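Pyrrolidone-carboxylate peptidase (Pyrococcus furiosus, PDB 1X10) removes N-terminal pyroglutamyl (5-oxoproline) groups from polypeptides as a cysteine peptidase of the C15 family, the second residue generally not being proline. Local coordinates at residues P71-I76 / Y132-A137; I78-V83 / A110-L115. The protein carries 3 engineered substitutions. All coordinates share one frame; numbering follows the deposited sequence.

Contact 1: residues P71-I76 / Y132-A137; sequences PGRSAI and YISNSA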
loop_
_atom_site.group_PDB
_atom_site.type_symbol
_atom_site.label_atom_id
_atom_site.label_comp_id
_atom_site.label_asym_id
_atom_site.label_seq_id
_atom_site.Cartn_x
_atom_site.Cartn_y
_atom_site.Cartn_z
ATOM N N PRO A 71 7.170 11.550 -2.206
ATOM C CA PRO A 71 7.172 10.576 -1.111
ATOM C C PRO A 71 6.134 9.476 -1.317
ATOM O O PRO A 71 4.966 9.761 -1.564
ATOM C CB PRO A 71 6.856 11.434 0.113
ATOM C CG PRO A 71 7.455 12.763 -0.244
ATOM C CD PRO A 71 7.033 12.924 -1.687
ATOM N N GLY A 72 6.562 8.221 -1.223
ATOM C CA GLY A 72 5.620 7.125 -1.374
ATOM C C GLY A 72 5.590 6.465 -2.740
ATOM O O GLY A 72 5.235 5.288 -2.851
ATOM N N ARG A 73 5.943 7.200 -3.790
ATOM C CA ARG A 73 5.936 6.588 -5.110
ATOM C C ARG A 73 7.107 5.623 -5.254
ATOM O O ARG A 73 8.207 5.871 -4.755
ATOM C CB ARG A 73 5.895 7.672 -6.190
ATOM C CG ARG A 73 4.438 8.056 -6.454
ATOM C CD ARG A 73 4.146 9.536 -6.552
ATOM N NE ARG A 73 4.318 10.044 -7.901
ATOM C CZ ARG A 73 3.509 10.928 -8.489
ATOM N NH1 ARG A 73 2.448 11.413 -7.856
ATOM N NH2 ARG A 73 3.775 11.334 -9.713
ATOM N N SER A 74 6.845 4.505 -5.919
ATOM C CA SER A 74 7.819 3.426 -6.083
ATOM C C SER A 74 8.682 3.424 -7.328
ATOM O O SER A 74 9.606 2.613 -7.438
ATOM C CB SER A 74 7.092 2.088 -6.021
ATOM O OG SER A 74 6.195 1.981 -7.113
ATOM N N ALA A 75 8.382 4.306 -8.274
ATOM C CA ALA A 75 9.149 4.359 -9.503
ATOM C C ALA A 75 9.164 5.777 -10.043
ATOM O O ALA A 75 8.464 6.656 -9.530
ATOM C CB ALA A 75 8.537 3.417 -10.532
ATOM N N ILE A 76 9.976 5.997 -11.072
ATOM C CA ILE A 76 10.055 7.308 -11.704
ATOM C C ILE A 76 8.688 7.583 -12.316
ATOM O O ILE A 76 8.088 6.697 -12.933
ATOM C CB ILE A 76 11.103 7.329 -12.843
ATOM C CG1 ILE A 76 12.511 7.093 -12.279
ATOM C CG2 ILE A 76 11.026 8.661 -13.599
ATOM C CD1 ILE A 76 12.996 8.171 -11.308
ATOM N N TYR A 132 6.542 5.302 -15.005
ATOM C CA TYR A 132 5.172 5.302 -15.492
ATOM C C TYR A 132 4.692 6.743 -15.647
ATOM O O TYR A 132 5.353 7.684 -15.183
ATOM C CB TYR A 132 4.267 4.526 -14.529
ATOM C CG TYR A 132 4.111 5.157 -13.169
ATOM C CD1 TYR A 132 3.029 5.988 -12.885
ATOM C CD2 TYR A 132 5.042 4.915 -12.156
ATOM C CE1 TYR A 132 2.874 6.563 -11.628
ATOM C CE2 TYR A 132 4.895 5.482 -10.898
ATOM C CZ TYR A 132 3.807 6.306 -10.642
ATOM O OH TYR A 132 3.650 6.866 -9.399
ATOM N N ILE A 133 3.560 6.914 -16.319
ATOM C CA ILE A 133 2.998 8.239 -16.531
ATOM C C ILE A 133 2.015 8.538 -15.405
ATOM O O ILE A 133 1.089 7.767 -15.158
ATOM C CB ILE A 133 2.248 8.340 -17.895
ATOM C CG1 ILE A 133 3.235 8.488 -19.068
ATOM C CG2 ILE A 133 1.383 9.605 -17.918
ATOM C CD1 ILE A 133 4.469 7.655 -18.982
ATOM N N SER A 134 2.232 9.655 -14.717
ATOM C CA SER A 134 1.353 10.076 -13.632
ATOM C C SER A 134 0.343 11.072 -14.192
ATOM O O SER A 134 0.691 11.920 -15.021
ATOM C CB SER A 134 2.165 10.735 -12.511
ATOM O OG SER A 134 1.317 11.404 -11.597
ATOM N N ASN A 135 -0.906 10.972 -13.736
ATOM C CA ASN A 135 -1.954 11.862 -14.213
ATOM C C ASN A 135 -2.300 12.991 -13.246
ATOM O O ASN A 135 -3.269 13.729 -13.444
ATOM C CB ASN A 135 -3.184 11.040 -14.581
ATOM C CG ASN A 135 -2.913 10.126 -15.755
ATOM O OD1 ASN A 135 -3.295 8.953 -15.752
ATOM N ND2 ASN A 135 -2.244 10.660 -16.769
ATOM N N SER A 136 -1.500 13.109 -12.193
ATOM C CA SER A 136 -1.658 14.186 -11.224
ATOM C C SER A 136 -0.332 14.414 -10.520
ATOM O O SER A 136 0.222 13.499 -9.905
ATOM C CB SER A 136 -2.722 13.865 -10.177
ATOM O OG SER A 136 -2.757 14.903 -9.205
ATOM N N ALA A 137 0.181 15.636 -10.613
ATOM C CA ALA A 137 1.445 15.978 -9.968
ATOM C C ALA A 137 1.156 16.565 -8.590
ATOM O O ALA A 137 2.024 17.185 -7.962
ATOM C CB ALA A 137 2.205 16.991 -10.821
HETATM O O HOH W 1 4.094 4.642 -7.468
#
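Arg73 and Tyr132 carry a partly buried side-chain contact between the loop following strand 63-69 and strand 131-134 with the loop after it. Their side chains cross at about a right angle, Arg73 CG lying 3.3 Å from Tyr132 OH, with guanidinium and ring planes 39° apart. Tyr132 holds CG between its backbone N and carbonyl carbon (chi1 66°), turning the ring back over the loop; ring carbon CD2 lies 4.1 Å from Ala75 CB, a methyl that suits the space. Tyr132 N donates to Ile76 O at 2.9 Å, tying its backbone to the start of strand 76-83. A water 3.0 Å from Tyr132 OH accepts from Ser74 N. The bent Arg73 chain puts NH2 3.1 Å from Ser134 OG, and Ser136 O lies at the guanidinium edge, in its plane, 3.7 Å from NH1. NH2 forms a salt bridge with Glu79 OE1; Glu79 OE2 is probably hydrogen-bonded to Ser134 OG. An alanine in place of Arg73 would probably cost Glu79 this salt bridge, leaving its carboxylate to His166 and Ser134, and open a gap beside the Tyr132 hydroxyl. Arg73 and Ser134 grip the carboxylate of active-site Glu79 beside His166, consistent with a second shell that fixes it.

Contact 2: residues I78-V83 / A110-L115; sequences IERIAV and AYFSTL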
loop_
_atom_site.group_PDB
_atom_site.type_symbol
_atom_site.label_atom_id
_atom_site.label_comp_id
_atom_site.label_asym_id
_atom_site.label_seq_id
_atom_site.Cartn_x
_atom_site.Cartn_y
_atom_site.Cartn_z
ATOM N N ILE A 78 6.432 10.335 -14.743
ATOM C CA ILE A 78 6.442 11.459 -15.671
ATOM C C ILE A 78 5.035 12.048 -15.685
ATOM O O ILE A 78 4.070 11.360 -16.025
ATOM C CB ILE A 78 6.838 10.975 -17.075
ATOM C CG1 ILE A 78 8.168 10.209 -16.987
ATOM C CG2 ILE A 78 6.972 12.164 -18.018
ATOM C CD1 ILE A 78 8.435 9.268 -18.165
ATOM N N GLU A 79 4.928 13.316 -15.296
ATOM C CA GLU A 79 3.641 13.998 -15.214
ATOM C C GLU A 79 3.023 14.343 -16.566
ATOM O O GLU A 79 3.640 14.981 -17.419
ATOM C CB GLU A 79 3.778 15.265 -14.360
ATOM C CG GLU A 79 4.328 15.009 -12.955
ATOM C CD GLU A 79 3.431 14.101 -12.122
ATOM O OE1 GLU A 79 3.902 13.587 -11.079
ATOM O OE2 GLU A 79 2.255 13.902 -12.500
ATOM N N ARG A 80 1.783 13.915 -16.741
ATOM C CA ARG A 80 1.057 14.155 -17.975
ATOM C C ARG A 80 0.390 15.521 -18.013
ATOM O O ARG A 80 0.310 16.155 -19.068
ATOM C CB ARG A 80 -0.016 13.080 -18.146
ATOM C CG ARG A 80 -0.845 13.190 -19.415
ATOM C CD ARG A 80 -1.805 12.009 -19.512
ATOM N NE ARG A 80 -1.613 11.284 -20.763
ATOM C CZ ARG A 80 -1.453 9.972 -20.856
ATOM N NH1 ARG A 80 -1.460 9.218 -19.768
ATOM N NH2 ARG A 80 -1.285 9.417 -22.042
ATOM N N ILE A 81 -0.059 15.986 -16.853
ATOM C CA ILE A 81 -0.793 17.243 -16.803
ATOM C C ILE A 81 -0.557 18.139 -15.583
ATOM O O ILE A 81 -0.359 17.660 -14.459
ATOM C CB ILE A 81 -2.301 16.924 -16.907
ATOM C CG1 ILE A 81 -3.129 18.202 -17.050
ATOM C CG2 ILE A 81 -2.741 16.152 -15.674
ATOM C CD1 ILE A 81 -4.617 17.916 -17.231
ATOM N N ALA A 82 -0.581 19.445 -15.832
ATOM C CA ALA A 82 -0.422 20.465 -14.796
ATOM C C ALA A 82 -1.792 21.132 -14.643
ATOM O O ALA A 82 -2.421 21.505 -15.633
ATOM C CB ALA A 82 0.624 21.502 -15.223
ATOM N N VAL A 83 -2.245 21.287 -13.405
ATOM C CA VAL A 83 -3.558 21.867 -13.144
ATOM C C VAL A 83 -3.509 23.261 -12.515
ATOM O O VAL A 83 -2.709 23.527 -11.620
ATOM C CB VAL A 83 -4.363 20.933 -12.244
ATOM C CG1 VAL A 83 -4.598 19.597 -12.959
ATOM C CG2 VAL A 83 -3.601 20.685 -10.980
ATOM N N ALA A 110 -5.933 23.617 -17.280
ATOM C CA ALA A 110 -4.788 22.713 -17.286
ATOM C C ALA A 110 -3.979 22.774 -18.574
ATOM O O ALA A 110 -4.451 23.275 -19.594
ATOM C CB ALA A 110 -5.255 21.279 -17.048
ATOM N N TYR A 111 -2.749 22.270 -18.495
ATOM C CA TYR A 111 -1.839 22.191 -19.634
ATOM C C TYR A 111 -1.237 20.793 -19.654
ATOM O O TYR A 111 -0.827 20.271 -18.613
ATOM C CB TYR A 111 -0.667 23.175 -19.514
ATOM C CG TYR A 111 -0.983 24.627 -19.779
ATOM C CD1 TYR A 111 -1.043 25.547 -18.730
ATOM C CD2 TYR A 111 -1.177 25.092 -21.079
ATOM C CE1 TYR A 111 -1.280 26.895 -18.968
ATOM C CE2 TYR A 111 -1.419 26.441 -21.332
ATOM C CZ TYR A 111 -1.465 27.334 -20.265
ATOM O OH TYR A 111 -1.679 28.666 -20.494
ATOM N N PHE A 112 -1.174 20.190 -20.834
ATOM C CA PHE A 112 -0.549 18.880 -20.968
ATOM C C PHE A 112 0.953 19.131 -21.066
ATOM O O PHE A 112 1.376 20.155 -21.614
ATOM C CB PHE A 112 -0.995 18.191 -22.258
ATOM C CG PHE A 112 -2.341 17.544 -22.174
ATOM C CD1 PHE A 112 -3.283 17.745 -23.178
ATOM C CD2 PHE A 112 -2.658 16.701 -21.111
ATOM C CE1 PHE A 112 -4.525 17.117 -23.132
ATOM C CE2 PHE A 112 -3.904 16.063 -21.056
ATOM C CZ PHE A 112 -4.836 16.275 -22.070
ATOM N N SER A 113 1.752 18.212 -20.534
ATOM C CA SER A 113 3.205 18.334 -20.620
ATOM C C SER A 113 3.555 18.277 -22.096
ATOM O O SER A 113 2.891 17.577 -22.861
ATOM C CB SER A 113 3.888 17.165 -19.898
ATOM O OG SER A 113 5.283 17.138 -20.170
ATOM N N THR A 114 4.577 19.018 -22.508
ATOM C CA THR A 114 4.975 18.996 -23.902
ATOM C C THR A 114 6.259 18.189 -24.098
ATOM O O THR A 114 6.888 18.244 -25.149
ATOM C CB THR A 114 5.140 20.428 -24.473
ATOM O OG1 THR A 114 5.892 21.231 -23.562
ATOM C CG2 THR A 114 3.772 21.062 -24.703
ATOM N N LEU A 115 6.653 17.453 -23.065
ATOM C CA LEU A 115 7.818 16.589 -23.174
ATOM C C LEU A 115 7.280 15.340 -23.862
ATOM O O LEU A 115 6.084 15.047 -23.779
ATOM C CB LEU A 115 8.350 16.200 -21.787
ATOM C CG LEU A 115 8.956 17.285 -20.892
ATOM C CD1 LEU A 115 9.357 16.665 -19.565
ATOM C CD2 LEU A 115 10.169 17.902 -21.574
HETATM O O HOH W 2 6.050 15.788 -17.831
#
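The Phe112 ring meets strand 76-83 at its edge, where Arg80 O lies near the ring plane, 3.6 Å from CD2. Ile81 CB approaches the same CD2 obliquely at 4.2 Å, and Asn84 of the third subunit also packs on Phe112. The Tyr111 side chain leaves from the opposite face of the sheet from Phe112, its ring meeting Tyr147 with planes about 50° apart and touching Leu150 of helix 141-156, while its hydroxyl hydrogen-bonds His151 ND1.

The backbones of 81-83 and 110-112 form an antiparallel pair. Ala82 and Tyr111 are the hydrogen-bonded pair: Ala82 N reaches Tyr111 O at 2.9 Å with a nearly straight N-H...O angle of 175°, and Tyr111 N returns a bond to Ala82 O at 3.0 Å, in the carbonyl plane. Ile81 with Phe112 and Val83 with Ala110 flank it as non-hydrogen-bonded pairs. Ile81 CG1, anti to the backbone N (chi1 -172°), sends CD1 across to Ala110 CB at 3.4 Å, tighter than usual; a methyl suits so close a fit.

Where strand 76-83 is interrupted at Arg80, Ser113 N still donates to Arg80 O, from above the carbonyl plane. Ser113 suits the strand's end: its OG accepts from Leu115 N in an ST turn, and a water 2.8 Å from this OG donates to Glu79 O. The Arg80 guanidinium leaves the pair for salt bridges with Asp87 and Asp100 of the third subunit. The chemistry thus divides: backbone bonds and a water hold the Glu79-Arg80 main chain, leaving the Glu79 carboxylate for Arg73, Ser134 and His166, while two acids across the interface probably balance the charge of Arg80.

Contact 2 is nested inside the loop closed by contact 1: the chain passes through 71-76, 78-83, 110-115 and 132-137 in that order. Their centres lie 13 Å apart, and both reach the same mixed sheet, in which strand 76-83 pairs in parallel with 131-134 and antiparallel with 110-112 and 161-167. Glu79 of contact 2 is the residue on which contact 1 converges. Both contacts touch the third subunit, and contact 1 packs on the second as well, so the strand presenting an active-site acid is close to tetramer interfaces. The third active-site position, Ser142, engineered here, lies at the start of helix 141-156.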